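Local coordinates for putative transcriptional regulator, IclR family (Arthrobacter aurescens, PDB 3OBF), which probably acts as a DNA-binding transcription factor of the IclR family, the present chain being its C-terminal, GAF-like domain, at residues L13-L26 with C36-H48. Numbering follows the deposited sequence.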
ATOM      1  N   LEU A  13       9.445   2.443 -10.039  1.00 24.99           N
ATOM      2  CA  LEU A  13       8.488   1.302 -10.190  1.00 25.48           C
ATOM      3  C   LEU A  13       8.975   0.352 -11.269  1.00 26.41           C
ATOM      4  O   LEU A  13       8.860  -0.850 -11.113  1.00 26.32           O
ATOM      5  CB  LEU A  13       7.067   1.759 -10.546  1.00 23.81           C
ATOM      6  CG  LEU A  13       6.281   2.689  -9.627  1.00 25.83           C
ATOM      7  CD1 LEU A  13       4.999   3.148 -10.344  1.00 24.12           C
ATOM      8  CD2 LEU A  13       5.953   2.037  -8.247  1.00 26.09           C
ATOM      9  N   ARG A  14       9.530   0.898 -12.355  1.00 28.37           N
ATOM     10  CA  ARG A  14      10.003   0.053 -13.465  1.00 31.13           C
ATOM     11  C   ARG A  14      11.132  -0.868 -12.953  1.00 31.61           C
ATOM     12  O   ARG A  14      11.104  -2.067 -13.176  1.00 31.74           O
ATOM     13  CB  ARG A  14      10.445   0.899 -14.685  1.00 32.15           C
ATOM     14  CG  ARG A  14      10.898   0.048 -15.907  1.00 37.46           C
ATOM     15  CD  ARG A  14      11.631   0.887 -16.976  1.00 47.65           C
ATOM     16  NE  ARG A  14      12.209   2.116 -16.398  1.00 53.88           N
ATOM     17  CZ  ARG A  14      12.721   3.122 -17.101  1.00 56.98           C
ATOM     18  NH1 ARG A  14      12.759   3.071 -18.431  1.00 59.83           N
ATOM     19  NH2 ARG A  14      13.207   4.181 -16.472  1.00 57.98           N
ATOM     20  N   GLU A  15      12.078  -0.281 -12.226  1.00 32.05           N
ATOM     21  CA  GLU A  15      13.173  -0.990 -11.599  1.00 33.03           C
ATOM     22  C   GLU A  15      12.648  -2.046 -10.610  1.00 32.04           C
ATOM     23  O   GLU A  15      13.193  -3.152 -10.518  1.00 32.01           O
ATOM     24  CB  GLU A  15      14.083   0.048 -10.915  1.00 34.89           C
ATOM     25  CG  GLU A  15      15.360  -0.442 -10.135  1.00 40.27           C
ATOM     26  CD  GLU A  15      16.033   0.723  -9.306  1.00 46.81           C
ATOM     27  OE1 GLU A  15      15.299   1.540  -8.643  1.00 48.30           O
ATOM     28  OE2 GLU A  15      17.296   0.828  -9.309  1.00 49.46           O
ATOM     29  N   LEU A  16      11.604  -1.707  -9.855  1.00 30.08           N
ATOM     30  CA  LEU A  16      11.106  -2.614  -8.854  1.00 29.05           C
ATOM     31  C   LEU A  16      10.465  -3.875  -9.467  1.00 30.18           C
ATOM     32  O   LEU A  16      10.622  -4.995  -8.947  1.00 29.59           O
ATOM     33  CB  LEU A  16      10.112  -1.893  -7.951  1.00 28.39           C
ATOM     34  CG  LEU A  16       9.425  -2.687  -6.829  1.00 26.07           C
ATOM     35  CD1 LEU A  16      10.488  -3.188  -5.848  1.00 23.33           C
ATOM     36  CD2 LEU A  16       8.292  -1.827  -6.090  1.00 21.54           C
ATOM     37  N   THR A  17       9.718  -3.681 -10.555  1.00 30.97           N
ATOM     38  CA  THR A  17       9.109  -4.774 -11.279  1.00 32.73           C
ATOM     39  C   THR A  17      10.149  -5.671 -11.981  1.00 34.41           C
ATOM     40  O   THR A  17       9.979  -6.888 -12.032  1.00 34.41           O
ATOM     41  CB  THR A  17       8.006  -4.257 -12.227  1.00 32.75           C
ATOM     42  OG1 THR A  17       6.880  -3.902 -11.439  1.00 32.66           O
ATOM     43  CG2 THR A  17       7.559  -5.334 -13.241  1.00 33.55           C
ATOM     44  N   GLU A  18      11.234  -5.101 -12.489  1.00 36.60           N
ATOM     45  CA  GLU A  18      12.284  -5.970 -13.036  1.00 39.19           C
ATOM     46  C   GLU A  18      13.013  -6.805 -11.974  1.00 39.10           C
ATOM     47  O   GLU A  18      13.485  -7.890 -12.287  1.00 39.26           O
ATOM     48  CB  GLU A  18      13.279  -5.240 -13.963  1.00 41.15           C
ATOM     49  CG  GLU A  18      13.699  -3.854 -13.492  1.00 46.23           C
ATOM     50  CD  GLU A  18      14.336  -2.968 -14.583  1.00 53.81           C
ATOM     51  OE1 GLU A  18      13.939  -3.055 -15.786  1.00 54.02           O
ATOM     52  OE2 GLU A  18      15.235  -2.156 -14.211  1.00 57.87           O
ATOM     53  N   ARG A  19      13.064  -6.315 -10.731  1.00 37.86           N
ATOM     54  CA  ARG A  19      13.720  -7.029  -9.626  1.00 37.23           C
ATOM     55  C   ARG A  19      12.787  -8.055  -8.902  1.00 35.40           C
ATOM     56  O   ARG A  19      13.242  -9.022  -8.288  1.00 35.75           O
ATOM     57  CB  ARG A  19      14.249  -6.007  -8.615  1.00 37.44           C
ATOM     58  CG  ARG A  19      15.265  -4.994  -9.184  1.00 41.42           C
ATOM     59  CD  ARG A  19      16.329  -5.750  -9.895  1.00 48.28           C
ATOM     60  NE  ARG A  19      17.528  -4.977 -10.199  1.00 55.54           N
ATOM     61  CZ  ARG A  19      18.751  -5.502 -10.267  1.00 58.64           C
ATOM     62  NH1 ARG A  19      19.798  -4.728 -10.558  1.00 62.05           N
ATOM     63  NH2 ARG A  19      18.940  -6.795 -10.020  1.00 58.12           N
ATOM     64  N   THR A  20      11.488  -7.841  -8.956  1.00 33.10           N
ATOM     65  CA  THR A  20      10.576  -8.710  -8.224  1.00 31.72           C
ATOM     66  C   THR A  20       9.866  -9.636  -9.170  1.00 31.87           C
ATOM     67  O   THR A  20       9.380 -10.685  -8.768  1.00 31.52           O
ATOM     68  CB  THR A  20       9.495  -7.904  -7.479  1.00 31.18           C
ATOM     69  OG1 THR A  20       8.718  -7.191  -8.445  1.00 29.92           O
ATOM     70  CG2 THR A  20      10.126  -6.931  -6.486  1.00 30.41           C
ATOM     71  N   GLY A  21       9.753  -9.214 -10.424  1.00 31.91           N
ATOM     72  CA  GLY A  21       8.943  -9.949 -11.387  1.00 32.19           C
ATOM     73  C   GLY A  21       7.467  -9.735 -11.157  1.00 32.31           C
ATOM     74  O   GLY A  21       6.640 -10.375 -11.806  1.00 34.64           O
ATOM     75  N   GLU A  22       7.115  -8.813 -10.260  1.00 31.08           N
ATOM     76  CA  GLU A  22       5.712  -8.563  -9.943  1.00 29.65           C
ATOM     77  C   GLU A  22       5.292  -7.138 -10.331  1.00 27.94           C
ATOM     78  O   GLU A  22       6.134  -6.273 -10.525  1.00 25.35           O
ATOM     79  CB  GLU A  22       5.463  -8.813  -8.453  1.00 30.35           C
ATOM     80  CG  GLU A  22       5.809 -10.234  -7.959  1.00 32.76           C
ATOM     81  CD  GLU A  22       4.844 -11.320  -8.457  1.00 34.95           C
ATOM     82  OE1 GLU A  22       3.823 -11.000  -9.096  1.00 36.15           O
ATOM     83  OE2 GLU A  22       5.089 -12.515  -8.186  1.00 36.81           O
ATOM     84  N   THR A  23       3.988  -6.924 -10.473  1.00 27.26           N
ATOM     85  CA  THR A  23       3.436  -5.570 -10.656  1.00 27.46           C
ATOM     86  C   THR A  23       3.899  -4.607  -9.529  1.00 27.02           C
ATOM     87  O   THR A  23       3.968  -5.024  -8.379  1.00 26.92           O
ATOM     88  CB  THR A  23       1.915  -5.671 -10.668  1.00 27.54           C
ATOM     89  OG1 THR A  23       1.544  -6.529 -11.741  1.00 29.10           O
ATOM     90  CG2 THR A  23       1.229  -4.294 -10.814  1.00 26.69           C
ATOM     91  N   SER A  24       4.253  -3.359  -9.885  1.00 26.70           N
ATOM     92  CA  SER A  24       4.547  -2.251  -8.928  1.00 25.63           C
ATOM     93  C   SER A  24       3.545  -1.136  -9.232  1.00 24.74           C
ATOM     94  O   SER A  24       3.241  -0.897 -10.396  1.00 24.88           O
ATOM     95  CB  SER A  24       5.907  -1.622  -9.179  1.00 24.62           C
ATOM     96  OG  SER A  24       6.870  -2.620  -9.254  1.00 30.26           O
ATOM     97  N   ALA A  25       3.063  -0.441  -8.208  1.00 23.49           N
ATOM     98  CA  ALA A  25       2.048   0.580  -8.410  1.00 23.50           C
ATOM     99  C   ALA A  25       2.252   1.721  -7.453  1.00 23.56           C
ATOM    100  O   ALA A  25       2.679   1.513  -6.325  1.00 24.16           O
ATOM    101  CB  ALA A  25       0.664  -0.002  -8.209  1.00 23.31           C
ATOM    102  N   LEU A  26       1.930   2.927  -7.907  1.00 23.61           N
ATOM    103  CA  LEU A  26       1.905   4.075  -7.064  1.00 24.04           C
ATOM    104  C   LEU A  26       0.428   4.356  -6.745  1.00 24.74           C
ATOM    105  O   LEU A  26      -0.401   4.536  -7.651  1.00 24.75           O
ATOM    106  CB  LEU A  26       2.543   5.282  -7.775  1.00 24.15           C
ATOM    107  CG  LEU A  26       2.640   6.589  -6.945  1.00 24.96           C
ATOM    108  CD1 LEU A  26       3.761   6.475  -5.890  1.00 26.47           C
ATOM    109  CD2 LEU A  26       2.886   7.835  -7.817  1.00 24.55           C
ATOM    110  N   CYS A  36      -4.972   3.516  -7.761  1.00 27.00           N
ATOM    111  CA  CYS A  36      -3.767   3.302  -8.537  1.00 26.59           C
ATOM    112  C   CYS A  36      -3.617   4.383  -9.637  1.00 26.25           C
ATOM    113  O   CYS A  36      -4.484   4.539 -10.500  1.00 26.45           O
ATOM    114  CB  CYS A  36      -3.724   1.893  -9.117  1.00 26.28           C
ATOM    115  SG  CYS A  36      -2.272   1.702 -10.190  1.00 27.62           S
ATOM    116  N   VAL A  37      -2.540   5.155  -9.573  1.00 24.82           N
ATOM    117  CA  VAL A  37      -2.365   6.240 -10.551  1.00 24.81           C
ATOM    118  C   VAL A  37      -1.178   6.000 -11.497  1.00 25.12           C
ATOM    119  O   VAL A  37      -1.011   6.738 -12.456  1.00 26.39           O
ATOM    120  CB  VAL A  37      -2.179   7.615  -9.875  1.00 24.78           C
ATOM    121  CG1 VAL A  37      -3.405   7.979  -9.065  1.00 25.92           C
ATOM    122  CG2 VAL A  37      -0.853   7.684  -9.044  1.00 23.65           C
ATOM    123  N   GLU A  38      -0.353   4.993 -11.198  1.00 24.18           N
ATOM    124  CA  GLU A  38       0.783   4.639 -12.032  1.00 24.56           C
ATOM    125  C   GLU A  38       1.202   3.215 -11.681  1.00 24.90           C
ATOM    126  O   GLU A  38       1.347   2.883 -10.500  1.00 24.74           O
ATOM    127  CB  GLU A  38       1.955   5.599 -11.787  1.00 24.67           C
ATOM    128  CG  GLU A  38       3.003   5.610 -12.888  1.00 24.67           C
ATOM    129  CD  GLU A  38       3.906   6.844 -12.784  1.00 26.17           C
ATOM    130  OE1 GLU A  38       3.858   7.665 -13.727  1.00 26.86           O
ATOM    131  OE2 GLU A  38       4.641   6.997 -11.765  1.00 23.72           O
ATOM    132  N   GLN A  39       1.404   2.376 -12.694  1.00 25.10           N
ATOM    133  CA  GLN A  39       1.787   0.995 -12.445  1.00 25.64           C
ATOM    134  C   GLN A  39       2.577   0.349 -13.595  1.00 25.65           C
ATOM    135  O   GLN A  39       2.474   0.771 -14.753  1.00 25.57           O
ATOM    136  CB  GLN A  39       0.539   0.164 -12.067  1.00 25.90           C
ATOM    137  CG  GLN A  39      -0.414  -0.113 -13.233  1.00 27.08           C
ATOM    138  CD  GLN A  39      -0.206  -1.500 -13.820  1.00 29.55           C
ATOM    139  OE1 GLN A  39       0.445  -1.640 -14.846  1.00 30.27           O
ATOM    140  NE2 GLN A  39      -0.751  -2.532 -13.160  1.00 30.00           N
ATOM    141  N   ILE A  40       3.372  -0.664 -13.252  1.00 25.81           N
ATOM    142  CA  ILE A  40       4.143  -1.457 -14.212  1.00 25.59           C
ATOM    143  C   ILE A  40       3.628  -2.873 -14.064  1.00 26.48           C
ATOM    144  O   ILE A  40       3.610  -3.396 -12.967  1.00 27.17           O
ATOM    145  CB  ILE A  40       5.636  -1.521 -13.850  1.00 25.57           C
ATOM    146  CG1 ILE A  40       6.195  -0.152 -13.445  1.00 25.47           C
ATOM    147  CG2 ILE A  40       6.481  -2.212 -15.029  1.00 27.19           C
ATOM    148  CD1 ILE A  40       6.318   0.798 -14.622  1.00 29.17           C
ATOM    149  N   PRO A  41       3.234  -3.531 -15.155  1.00 27.62           N
ATOM    150  CA  PRO A  41       2.700  -4.894 -14.943  1.00 28.86           C
ATOM    151  C   PRO A  41       3.801  -5.965 -14.718  1.00 30.42           C
ATOM    152  O   PRO A  41       4.916  -5.830 -15.242  1.00 29.42           O
ATOM    153  CB  PRO A  41       1.938  -5.189 -16.260  1.00 28.95           C
ATOM    154  CG  PRO A  41       2.763  -4.432 -17.330  1.00 28.42           C
ATOM    155  CD  PRO A  41       3.113  -3.085 -16.557  1.00 27.67           C
ATOM    156  N   SER A  42       3.471  -6.995 -13.929  1.00 32.09           N
ATOM    157  CA  SER A  42       4.263  -8.213 -13.811  1.00 34.53           C
ATOM    158  C   SER A  42       4.620  -8.763 -15.202  1.00 36.66           C
ATOM    159  O   SER A  42       3.808  -8.690 -16.123  1.00 36.19           O
ATOM    160  CB  SER A  42       3.448  -9.271 -13.061  1.00 34.23           C
ATOM    161  OG  SER A  42       4.135 -10.506 -13.001  1.00 35.19           O
ATOM    162  N   ARG A  43       5.824  -9.313 -15.350  1.00 39.14           N
ATOM    163  CA  ARG A  43       6.242  -9.936 -16.623  1.00 41.93           C
ATOM    164  C   ARG A  43       5.506 -11.260 -16.824  1.00 44.40           C
ATOM    165  O   ARG A  43       5.613 -11.886 -17.870  1.00 44.33           O
ATOM    166  CB  ARG A  43       7.755 -10.208 -16.661  1.00 41.58           C
ATOM    167  CG  ARG A  43       8.178 -11.250 -15.643  1.00 42.32           C
ATOM    168  CD  ARG A  43       9.662 -11.535 -15.645  1.00 45.82           C
ATOM    169  NE  ARG A  43       9.961 -12.538 -14.631  1.00 48.77           N
ATOM    170  CZ  ARG A  43       9.817 -13.850 -14.818  1.00 51.69           C
ATOM    171  NH1 ARG A  43       9.409 -14.329 -16.001  1.00 52.82           N
ATOM    172  NH2 ARG A  43      10.089 -14.689 -13.826  1.00 52.43           N
ATOM    173  N   HIS A  44       4.795 -11.707 -15.800  1.00 47.35           N
ATOM    174  CA  HIS A  44       3.955 -12.877 -15.955  1.00 50.39           C
ATOM    175  C   HIS A  44       2.688 -12.772 -15.138  1.00 51.93           C
ATOM    176  O   HIS A  44       2.423 -13.631 -14.290  1.00 52.82           O
ATOM    177  CB  HIS A  44       4.718 -14.202 -15.706  1.00 51.40           C
ATOM    178  CG  HIS A  44       5.408 -14.315 -14.372  1.00 52.55           C
ATOM    179  ND1 HIS A  44       5.662 -13.244 -13.545  1.00 53.55           N
ATOM    180  CD2 HIS A  44       5.959 -15.390 -13.761  1.00 54.85           C
ATOM    181  CE1 HIS A  44       6.310 -13.653 -12.469  1.00 54.27           C
ATOM    182  NE2 HIS A  44       6.500 -14.953 -12.577  1.00 55.80           N
ATOM    183  N   GLN A  45       1.900 -11.722 -15.382  1.00 53.12           N
ATOM    184  CA  GLN A  45       0.619 -11.600 -14.678  1.00 54.42           C
ATOM    185  C   GLN A  45      -0.399 -12.588 -15.225  1.00 56.51           C
ATOM    186  O   GLN A  45      -0.384 -12.940 -16.412  1.00 56.84           O
ATOM    187  CB  GLN A  45       0.052 -10.180 -14.671  1.00 53.84           C
ATOM    188  CG  GLN A  45       0.348  -9.328 -15.869  1.00 52.70           C
ATOM    189  CD  GLN A  45      -0.594  -8.143 -15.965  1.00 50.25           C
ATOM    190  OE1 GLN A  45      -0.852  -7.444 -14.983  1.00 49.44           O
ATOM    191  NE2 GLN A  45      -1.124  -7.917 -17.156  1.00 50.33           N
ATOM    192  N   VAL A  46      -1.248 -13.083 -14.340  1.00 58.19           N
ATOM    193  CA  VAL A  46      -2.372 -13.871 -14.787  1.00 59.94           C
ATOM    194  C   VAL A  46      -3.561 -12.921 -14.741  1.00 59.34           C
ATOM    195  O   VAL A  46      -3.917 -12.331 -15.759  1.00 59.63           O
ATOM    196  CB  VAL A  46      -2.527 -15.203 -14.004  1.00 60.79           C
ATOM    197  CG1 VAL A  46      -1.403 -16.127 -14.389  1.00 61.60           C
ATOM    198  CG2 VAL A  46      -2.530 -14.978 -12.489  1.00 61.18           C
ATOM    199  N   LYS A  47      -4.128 -12.714 -13.561  1.00 58.39           N
ATOM    200  CA  LYS A  47      -5.083 -11.631 -13.403  1.00 56.61           C
ATOM    201  C   LYS A  47      -4.324 -10.300 -13.288  1.00 53.65           C
ATOM    202  O   LYS A  47      -3.251 -10.237 -12.679  1.00 52.97           O
ATOM    203  CB  LYS A  47      -6.040 -11.909 -12.230  1.00 57.60           C
ATOM    204  CG  LYS A  47      -7.071 -13.038 -12.543  1.00 60.19           C
ATOM    205  CD  LYS A  47      -8.168 -12.545 -13.514  1.00 63.74           C
ATOM    206  CE  LYS A  47      -9.218 -13.614 -13.836  1.00 66.48           C
ATOM    207  NZ  LYS A  47      -8.852 -14.476 -14.997  1.00 66.99           N
ATOM    208  N   HIS A  48      -4.866  -9.269 -13.934  1.00 50.61           N
ATOM    209  CA  HIS A  48      -4.253  -7.961 -14.003  1.00 47.95           C
ATOM    210  C   HIS A  48      -4.511  -7.264 -12.663  1.00 45.23           C
ATOM    211  O   HIS A  48      -5.629  -6.840 -12.372  1.00 44.92           O
ATOM    212  CB  HIS A  48      -4.861  -7.142 -15.145  1.00 48.64           C
ATOM    213  CG  HIS A  48      -4.530  -7.649 -16.522  1.00 51.64           C
ATOM    214  ND1 HIS A  48      -4.634  -8.979 -16.886  1.00 53.47           N
ATOM    215  CD2 HIS A  48      -4.129  -6.989 -17.636  1.00 52.98           C
ATOM    216  CE1 HIS A  48      -4.291  -9.119 -18.154  1.00 54.75           C
ATOM    217  NE2 HIS A  48      -3.979  -7.926 -18.634  1.00 54.87           N
TER
HETATM  218  O   HOH W   1       8.724  -8.306 -14.136  1.00 46.85           O
HETATM  219  O   HOH W   2      -0.526  -7.809 -12.130  1.00 62.72           O
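The first beta hairpin of the domain, packed against the helix that precedes it, illustrates how a helix-to-strand turn is tied to the strand beyond. Ser24 and Ile40 form an antiparallel hydrogen-bonded pair, with Ile40 N 2.9 Å from Ser24 O, and Leu26 N reaches Glu38 O at 2.7 Å. Farther along, Val37 N donates to Leu26 O; with Val37 and Glu38 both facing Leu26, the strand carries a classic beta bulge. Ile40 turns to the helix: CG1 of Ile40 lies 3.6 Å from Leu13 CB, while CG2 packs against the methyl of Thr17. A chi1 of -74° sets Thr17 OG1 beside its own backbone N, where it donates to Glu22 O at 2.6 Å in the carbonyl plane.

Past the strand, Ser42 binds the turn twice. Ser42 N gives Thr23 OG1 a fairly straight bond (3.0 Å, 155°), and Ser42 OG donates to Gly21 O at 2.8 Å, slightly tilted from the carbonyl plane. The same OG accepts from His44 N, an ST turn, and from His44 ND1, whose ring edge faces Gly21 O. With an alanine here, Gly21 O would probably lose this donor, and His44 both bonds that steady its backbone and ring. Arg147 forms a salt bridge with Glu22 and a hydrogen bond to His44 O, beside this beta hairpin and its preceding helix; helix 3-20 covers one face of an antiparallel sheet, consistent with the GAF-like fold of IclR C-terminal domains.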